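Long-range contacts in peptidoglycan glycosyltransferase (Eggerthella lenta, PDB 4MNR), which is a penicillin-binding protein, built from a dimerisation-type domain and a larger domain related to the beta-lactamases: residues T110-S115 with Q339-D344; D136-A141 with D422-V427. One frame throughout, in Å; residues are numbered along the deposited sequence.

Contact 1: T110-S115 with Q339-D344; sequences TLTLNS and QPYLVD
Leu342 O takes a hydrogen bond from Thr112 N and a CA-H contact from Leu111, with Leu111 CB and CD2 close by. The bond from Thr112 N to Leu342 O measures 2.8 Å, the donor standing 45° above the carbonyl plane. The CA-H contact is weaker, with Leu111 CA 3.1 Å from Leu342 O. Two residues further along the 339-344 segment, Asp344 N donates a hydrogen bond to Thr110 O at 2.8 Å, this time in the carbonyl plane. The two bonds flank Leu111 and Val343, an antiparallel non-hydrogen-bonded pair that joins the end of strand 108-111 to the start of strand 343-347. The side chains of this pair diverge, yet Leu111 CD2 still comes to 4.0 Å from Val343 CG2.

Thr112 divides its branches between two tasks. With OG1 between the backbone N and the carbonyl carbon (chi1 49°), the methyl CG2 falls anti to that carbon and meets the Tyr341 ring obliquely, 3.5 Å from Tyr341 CE2. The hydroxyl lies near Leu342 O and Tyr341 O but is hydrogen-bonded to Ile142 O, on the neighbouring strand 142-148. Beside it, Leu113 CD2 packs on Leu342 CD1 at 3.8 Å, and both leucines also lean on Ile142. Val62 of helix 60-63 touches Leu111 and Leu342.

The chemistry is that of the ends of two inner strands passing into loops, in a largely buried place: main-chain bonds set the register, aliphatic branches fill in around them, and the Thr112 hydroxyl is satisfied by Ile142 O of strand 142-148.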
ATOM      1  N   THR A 110       0.444  22.480   1.998  1.00 13.70           N
ATOM      2  CA  THR A 110       1.091  21.689   3.047  1.00 12.05           C
ATOM      3  C   THR A 110       0.623  20.244   2.992  1.00 12.77           C
ATOM      4  O   THR A 110      -0.575  19.968   3.082  1.00 12.72           O
ATOM      5  CB  THR A 110       0.799  22.262   4.456  1.00 14.64           C
ATOM      6  OG1 THR A 110       1.306  23.597   4.543  1.00 20.18           O
ATOM      7  CG2 THR A 110       1.469  21.410   5.534  1.00 14.83           C
ATOM      8  N   LEU A 111       1.571  19.327   2.827  1.00 10.17           N
ATOM      9  CA  LEU A 111       1.257  17.905   2.738  1.00 10.13           C
ATOM     10  C   LEU A 111       1.163  17.292   4.125  1.00 10.25           C
ATOM     11  O   LEU A 111       1.576  17.905   5.120  1.00 11.21           O
ATOM     12  CB  LEU A 111       2.333  17.164   1.942  1.00  9.84           C
ATOM     13  CG  LEU A 111       2.594  17.679   0.525  1.00 11.50           C
ATOM     14  CD1 LEU A 111       3.635  16.802  -0.166  1.00 14.30           C
ATOM     15  CD2 LEU A 111       1.297  17.738  -0.285  1.00 12.06           C
ATOM     16  N   THR A 112       0.634  16.070   4.171  1.00 10.10           N
ATOM     17  CA  THR A 112       0.555  15.296   5.408  1.00  9.26           C
ATOM     18  C   THR A 112       1.875  14.594   5.759  1.00 10.08           C
ATOM     19  O   THR A 112       2.036  14.092   6.877  1.00 10.29           O
ATOM     20  CB  THR A 112      -0.526  14.204   5.304  1.00  7.42           C
ATOM     21  OG1 THR A 112      -0.350  13.491   4.075  1.00  9.35           O
ATOM     22  CG2 THR A 112      -1.933  14.826   5.312  1.00 10.70           C
ATOM     23  N   LEU A 113       2.806  14.552   4.805  1.00  9.67           N
ATOM     24  CA  LEU A 113       4.041  13.788   4.978  1.00  9.21           C
ATOM     25  C   LEU A 113       4.880  14.296   6.139  1.00  9.11           C
ATOM     26  O   LEU A 113       4.973  15.510   6.366  1.00 11.07           O
ATOM     27  CB  LEU A 113       4.895  13.873   3.716  1.00 10.86           C
ATOM     28  CG  LEU A 113       4.271  13.421   2.400  1.00 10.55           C
ATOM     29  CD1 LEU A 113       5.305  13.588   1.294  1.00 13.70           C
ATOM     30  CD2 LEU A 113       3.760  11.980   2.483  1.00 11.49           C
ATOM     31  N   ASN A 114       5.495  13.367   6.875  1.00  8.99           N
ATOM     32  CA  ASN A 114       6.521  13.729   7.845  1.00  9.41           C
ATOM     33  C   ASN A 114       7.888  13.449   7.225  1.00  8.40           C
ATOM     34  O   ASN A 114       8.113  12.362   6.701  1.00  9.49           O
ATOM     35  CB  ASN A 114       6.356  12.938   9.144  1.00 11.15           C
ATOM     36  CG  ASN A 114       7.516  13.180  10.115  1.00 14.51           C
ATOM     37  OD1 ASN A 114       8.527  12.473  10.074  1.00 14.94           O
ATOM     38  ND2 ASN A 114       7.392  14.212  10.959  1.00 15.25           N
ATOM     39  N   SER A 115       8.788  14.427   7.239  1.00  9.93           N
ATOM     40  CA  SER A 115      10.045  14.243   6.519  1.00 11.23           C
ATOM     41  C   SER A 115      10.906  13.089   7.043  1.00 11.12           C
ATOM     42  O   SER A 115      11.586  12.434   6.259  1.00 12.66           O
ATOM     43  CB  SER A 115      10.852  15.548   6.470  1.00 13.00           C
ATOM     44  OG  SER A 115      11.305  15.912   7.763  1.00 14.62           O
ATOM     45  N   GLN A 339     -10.735   7.788   4.293  1.00  8.48           N
ATOM     46  CA  GLN A 339     -10.293   8.227   2.967  1.00 10.84           C
ATOM     47  C   GLN A 339      -8.818   8.654   3.031  1.00 10.34           C
ATOM     48  O   GLN A 339      -8.465   9.530   3.813  1.00  9.10           O
ATOM     49  CB  GLN A 339     -11.165   9.403   2.515  1.00 11.27           C
ATOM     50  CG  GLN A 339     -10.631  10.150   1.328  1.00 13.59           C
ATOM     51  CD  GLN A 339     -10.645   9.299   0.069  1.00 13.58           C
ATOM     52  OE1 GLN A 339     -11.631   8.626  -0.224  1.00 15.57           O
ATOM     53  NE2 GLN A 339      -9.547   9.317  -0.673  1.00 13.00           N
ATOM     54  N   PRO A 340      -7.948   8.028   2.218  1.00  8.71           N
ATOM     55  CA  PRO A 340      -6.537   8.448   2.243  1.00  8.57           C
ATOM     56  C   PRO A 340      -6.398   9.881   1.742  1.00 10.48           C
ATOM     57  O   PRO A 340      -7.069  10.249   0.781  1.00 11.11           O
ATOM     58  CB  PRO A 340      -5.862   7.485   1.264  1.00 12.59           C
ATOM     59  CG  PRO A 340      -6.986   6.927   0.423  1.00 19.52           C
ATOM     60  CD  PRO A 340      -8.169   6.868   1.336  1.00  9.73           C
ATOM     61  N   TYR A 341      -5.559  10.680   2.388  1.00  9.59           N
ATOM     62  CA  TYR A 341      -5.305  12.023   1.882  1.00 10.83           C
ATOM     63  C   TYR A 341      -3.865  12.464   2.092  1.00 11.34           C
ATOM     64  O   TYR A 341      -3.179  11.972   2.993  1.00 10.72           O
ATOM     65  CB  TYR A 341      -6.281  13.045   2.469  1.00 10.96           C
ATOM     66  CG  TYR A 341      -6.123  13.366   3.937  1.00 10.27           C
ATOM     67  CD1 TYR A 341      -6.628  12.517   4.909  1.00  9.02           C
ATOM     68  CD2 TYR A 341      -5.505  14.542   4.347  1.00 11.49           C
ATOM     69  CE1 TYR A 341      -6.512  12.803   6.246  1.00 12.95           C
ATOM     70  CE2 TYR A 341      -5.391  14.850   5.691  1.00 11.13           C
ATOM     71  CZ  TYR A 341      -5.894  13.974   6.635  1.00 11.81           C
ATOM     72  OH  TYR A 341      -5.790  14.270   7.971  1.00 13.90           O
ATOM     73  N   LEU A 342      -3.441  13.405   1.254  1.00 11.45           N
ATOM     74  CA  LEU A 342      -2.054  13.811   1.155  1.00 10.18           C
ATOM     75  C   LEU A 342      -1.880  15.306   1.428  1.00 10.94           C
ATOM     76  O   LEU A 342      -0.783  15.756   1.739  1.00 12.98           O
ATOM     77  CB  LEU A 342      -1.577  13.480  -0.261  1.00 17.20           C
ATOM     78  CG  LEU A 342      -0.121  13.247  -0.617  1.00 21.69           C
ATOM     79  CD1 LEU A 342       0.600  12.475   0.469  1.00 15.42           C
ATOM     80  CD2 LEU A 342      -0.080  12.487  -1.945  1.00 13.46           C
ATOM     81  N   VAL A 343      -2.955  16.085   1.286  1.00 11.42           N
ATOM     82  CA  VAL A 343      -2.871  17.533   1.517  1.00 12.27           C
ATOM     83  C   VAL A 343      -3.577  17.925   2.794  1.00 12.96           C
ATOM     84  O   VAL A 343      -4.779  17.700   2.927  1.00 12.11           O
ATOM     85  CB  VAL A 343      -3.441  18.351   0.330  1.00 13.17           C
ATOM     86  CG1 VAL A 343      -3.483  19.862   0.671  1.00 15.37           C
ATOM     87  CG2 VAL A 343      -2.601  18.094  -0.901  1.00 19.02           C
ATOM     88  N   ASP A 344      -2.830  18.508   3.734  1.00 12.47           N
ATOM     89  CA  ASP A 344      -3.394  18.890   5.024  1.00 13.22           C
ATOM     90  C   ASP A 344      -4.084  20.234   4.937  1.00 14.73           C
ATOM     91  O   ASP A 344      -5.138  20.461   5.547  1.00 17.85           O
ATOM     92  CB  ASP A 344      -2.301  18.983   6.089  1.00 16.36           C
ATOM     93  CG  ASP A 344      -2.827  19.520   7.415  1.00 21.15           C
ATOM     94  OD1 ASP A 344      -3.446  18.739   8.167  1.00 24.72           O
ATOM     95  OD2 ASP A 344      -2.617  20.714   7.708  1.00 22.69           O
TER

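Contact 2: D136-A141 with D422-V427; sequences DPDTGA and DPRVVV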
ATOM      1  N   ASP A 136      -1.720   7.107   8.931  1.00  9.75           N
ATOM      2  CA  ASP A 136      -2.350   7.183  10.250  1.00 10.30           C
ATOM      3  C   ASP A 136      -3.727   6.556  10.096  1.00 11.36           C
ATOM      4  O   ASP A 136      -4.577   7.091   9.393  1.00 10.66           O
ATOM      5  CB  ASP A 136      -2.497   8.638  10.701  1.00 10.82           C
ATOM      6  CG  ASP A 136      -3.172   8.768  12.071  1.00 16.51           C
ATOM      7  OD1 ASP A 136      -3.764   7.778  12.574  1.00 15.60           O
ATOM      8  OD2 ASP A 136      -3.122   9.870  12.661  1.00 20.02           O
ATOM      9  N   PRO A 137      -3.961   5.413  10.755  1.00 10.12           N
ATOM     10  CA  PRO A 137      -5.221   4.701  10.515  1.00 11.15           C
ATOM     11  C   PRO A 137      -6.439   5.441  11.054  1.00 13.59           C
ATOM     12  O   PRO A 137      -7.560   5.144  10.663  1.00 16.00           O
ATOM     13  CB  PRO A 137      -5.027   3.368  11.259  1.00 11.47           C
ATOM     14  CG  PRO A 137      -4.005   3.680  12.307  1.00 11.47           C
ATOM     15  CD  PRO A 137      -3.094   4.722  11.726  1.00 10.15           C
ATOM     16  N   ASP A 138      -6.225   6.402  11.942  0.57 12.98           N
ATOM     17  CA  ASP A 138      -7.347   7.091  12.561  0.57 14.40           C
ATOM     18  C   ASP A 138      -7.882   8.235  11.695  0.57 12.54           C
ATOM     19  O   ASP A 138      -9.024   8.671  11.874  0.57 14.10           O
ATOM     20  CB  ASP A 138      -6.969   7.587  13.959  0.57 19.44           C
ATOM     21  CG  ASP A 138      -6.792   6.447  14.958  0.57 30.38           C
ATOM     22  OD1 ASP A 138      -7.656   5.542  14.997  0.57 33.98           O
ATOM     23  OD2 ASP A 138      -5.785   6.454  15.701  0.57 34.86           O
ATOM     24  N   THR A 139      -7.068   8.709  10.752  1.00 11.64           N
ATOM     25  CA  THR A 139      -7.461   9.844   9.921  1.00 11.83           C
ATOM     26  C   THR A 139      -7.423   9.587   8.429  1.00 10.55           C
ATOM     27  O   THR A 139      -8.119  10.277   7.683  1.00 13.12           O
ATOM     28  CB  THR A 139      -6.542  11.062  10.115  1.00 13.31           C
ATOM     29  OG1 THR A 139      -5.205  10.695   9.765  1.00 12.52           O
ATOM     30  CG2 THR A 139      -6.580  11.571  11.549  1.00 15.60           C
ATOM     31  N   GLY A 140      -6.600   8.630   8.000  1.00 10.61           N
ATOM     32  CA  GLY A 140      -6.323   8.421   6.589  1.00 10.75           C
ATOM     33  C   GLY A 140      -5.152   9.260   6.086  1.00 11.63           C
ATOM     34  O   GLY A 140      -4.823   9.232   4.896  1.00 10.29           O
ATOM     35  N   ALA A 141      -4.533  10.041   6.971  1.00 10.63           N
ATOM     36  CA  ALA A 141      -3.402  10.872   6.541  1.00 11.39           C
ATOM     37  C   ALA A 141      -2.216  10.017   6.124  1.00  9.01           C
ATOM     38  O   ALA A 141      -1.854   9.062   6.806  1.00 10.17           O
ATOM     39  CB  ALA A 141      -2.983  11.845   7.642  1.00 10.78           C
ATOM     40  N   ASP A 422      -4.001  -0.647  19.914  1.00 19.97           N
ATOM     41  CA  ASP A 422      -4.683   0.553  19.430  1.00 19.47           C
ATOM     42  C   ASP A 422      -3.713   1.303  18.524  1.00 16.47           C
ATOM     43  O   ASP A 422      -3.034   2.243  18.955  1.00 17.03           O
ATOM     44  CB  ASP A 422      -5.110   1.434  20.614  1.00 26.97           C
ATOM     45  CG  ASP A 422      -5.820   2.710  20.183  1.00 37.09           C
ATOM     46  OD1 ASP A 422      -5.889   3.646  21.007  1.00 38.59           O
ATOM     47  OD2 ASP A 422      -6.301   2.788  19.028  1.00 31.47           O
ATOM     48  N   PRO A 423      -3.612   0.876  17.260  1.00 15.23           N
ATOM     49  CA  PRO A 423      -2.505   1.353  16.425  1.00 12.78           C
ATOM     50  C   PRO A 423      -2.506   2.841  16.108  1.00 12.85           C
ATOM     51  O   PRO A 423      -3.570   3.446  15.950  1.00 16.10           O
ATOM     52  CB  PRO A 423      -2.662   0.537  15.133  1.00 14.72           C
ATOM     53  CG  PRO A 423      -3.369  -0.712  15.587  1.00 14.63           C
ATOM     54  CD  PRO A 423      -4.322  -0.265  16.648  1.00 14.58           C
ATOM     55  N   ARG A 424      -1.304   3.409  16.028  1.00 12.92           N
ATOM     56  CA  ARG A 424      -1.111   4.809  15.676  1.00 14.86           C
ATOM     57  C   ARG A 424      -0.479   4.944  14.304  1.00 11.17           C
ATOM     58  O   ARG A 424      -0.388   6.052  13.756  1.00 16.09           O
ATOM     59  CB  ARG A 424      -0.209   5.490  16.709  1.00 16.23           C
ATOM     60  CG  ARG A 424      -0.785   5.537  18.117  1.00 23.73           C
ATOM     61  CD  ARG A 424      -1.972   6.470  18.167  1.00 30.68           C
ATOM     62  NE  ARG A 424      -2.583   6.492  19.492  1.00 44.30           N
ATOM     63  CZ  ARG A 424      -3.695   5.838  19.809  1.00 50.34           C
ATOM     64  NH1 ARG A 424      -4.323   5.114  18.889  1.00 53.21           N
ATOM     65  NH2 ARG A 424      -4.184   5.914  21.042  1.00 54.32           N
ATOM     66  N   VAL A 425      -0.037   3.819  13.738  1.00 10.11           N
ATOM     67  CA  VAL A 425       0.611   3.828  12.436  1.00 10.37           C
ATOM     68  C   VAL A 425       0.396   2.495  11.733  1.00 10.53           C
ATOM     69  O   VAL A 425       0.354   1.453  12.383  1.00  9.68           O
ATOM     70  CB  VAL A 425       2.131   4.124  12.557  1.00 15.56           C
ATOM     71  CG1 VAL A 425       2.833   3.079  13.393  1.00 18.83           C
ATOM     72  CG2 VAL A 425       2.767   4.202  11.196  1.00 17.43           C
ATOM     73  N   VAL A 426       0.212   2.550  10.416  1.00  7.88           N
ATOM     74  CA  VAL A 426       0.149   1.372   9.560  1.00  7.55           C
ATOM     75  C   VAL A 426       1.205   1.520   8.470  1.00  9.14           C
ATOM     76  O   VAL A 426       1.380   2.601   7.918  1.00  9.67           O
ATOM     77  CB  VAL A 426      -1.273   1.210   8.920  1.00  8.84           C
ATOM     78  CG1 VAL A 426      -1.270   0.189   7.760  1.00 10.46           C
ATOM     79  CG2 VAL A 426      -2.273   0.805   9.982  1.00 12.81           C
ATOM     80  N   VAL A 427       1.940   0.452   8.179  0.60  8.40           N
ATOM     81  CA  VAL A 427       2.916   0.485   7.083  0.60  9.35           C
ATOM     82  C   VAL A 427       2.666  -0.653   6.083  0.60  9.29           C
ATOM     83  O   VAL A 427       2.431  -1.790   6.489  0.60  9.71           O
ATOM     84  CB  VAL A 427       4.372   0.379   7.598  0.60  9.00           C
ATOM     85  CG1 VAL A 427       5.355   0.463   6.430  0.60  7.99           C
ATOM     86  CG2 VAL A 427       4.680   1.478   8.608  0.60 10.82           C
TER
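The turn at Asp136 and Pro137 passes beside the backbone of Arg424 and Val425, with the CA atoms of Asp136 and Val425 5.0 Å apart, and the two segments meet without hydrogen bonding to each other. Pro137 carries most of the contact. Its CD lies 3.6 Å from Arg424 O, its CG rests near Pro423 O, and its CB reaches the CG2 branch of Val426 at 4.0 Å. Val426 has CG1 anti to the backbone N (chi1 166°), which leaves CG2 to meet the proline ring. Arg424 O, beside that ring, accepts a hydrogen bond from Gln454 NE2.

Toward Asp422 and Arg424 charged groups appear. The Arg424 chain is bent at chi2 (-69°); its guanidinium forms a salt bridge with Asp422 in its own segment, Arg424 NH2 standing 2.8 Å from Asp422 OD1. Asp138 is modelled in two conformers, so its long, out-of-plane approach to Arg424 (Asp138 OD2 to Arg424 NH1 3.8 Å) is at most a doubtful charge attraction.

The turn also holds itself in shape. Asp136 OD1 accepts from Asp138 N at 2.9 Å in an Asx turn, Thr139 OG1 accepts from Ala141 N in an ST turn, and Asp136 O receives both Thr139 N and Gly140 N.

This turn links strands 130-135 and 142-148 of the antiparallel sheet. Strand 425-431 lies next to 130-135 and enters through a classic beta bulge, Arg424 and Val425 facing Ala418. Helix 321-332 covers Pro137, Pro423 and Val426 through Ala332, while Val425 turns to helix 438-453.

Overall arrangement
Contact 1 is buried and belongs to the mixed sheet; contact 2 is only partly buried and sits at one end of the antiparallel sheet, running out into charged residues. Their centres lie 13 Å apart, and their segments alternate along the chain. Main-chain hydrogen bonds join the strands of contact 1, whereas contact 2 relies on proline and valine packing, with at most a doubtful ionic fringe. They meet at the hairpin turn of 136-141: Tyr341 N probably bonds to Gly140 O, Tyr341 CE1 packs against Thr139 O and Ala141 N, and Thr112 CG2 touches Ala141 CB at 3.9 Å. The 136-141 turn thus touches residues of both contacts.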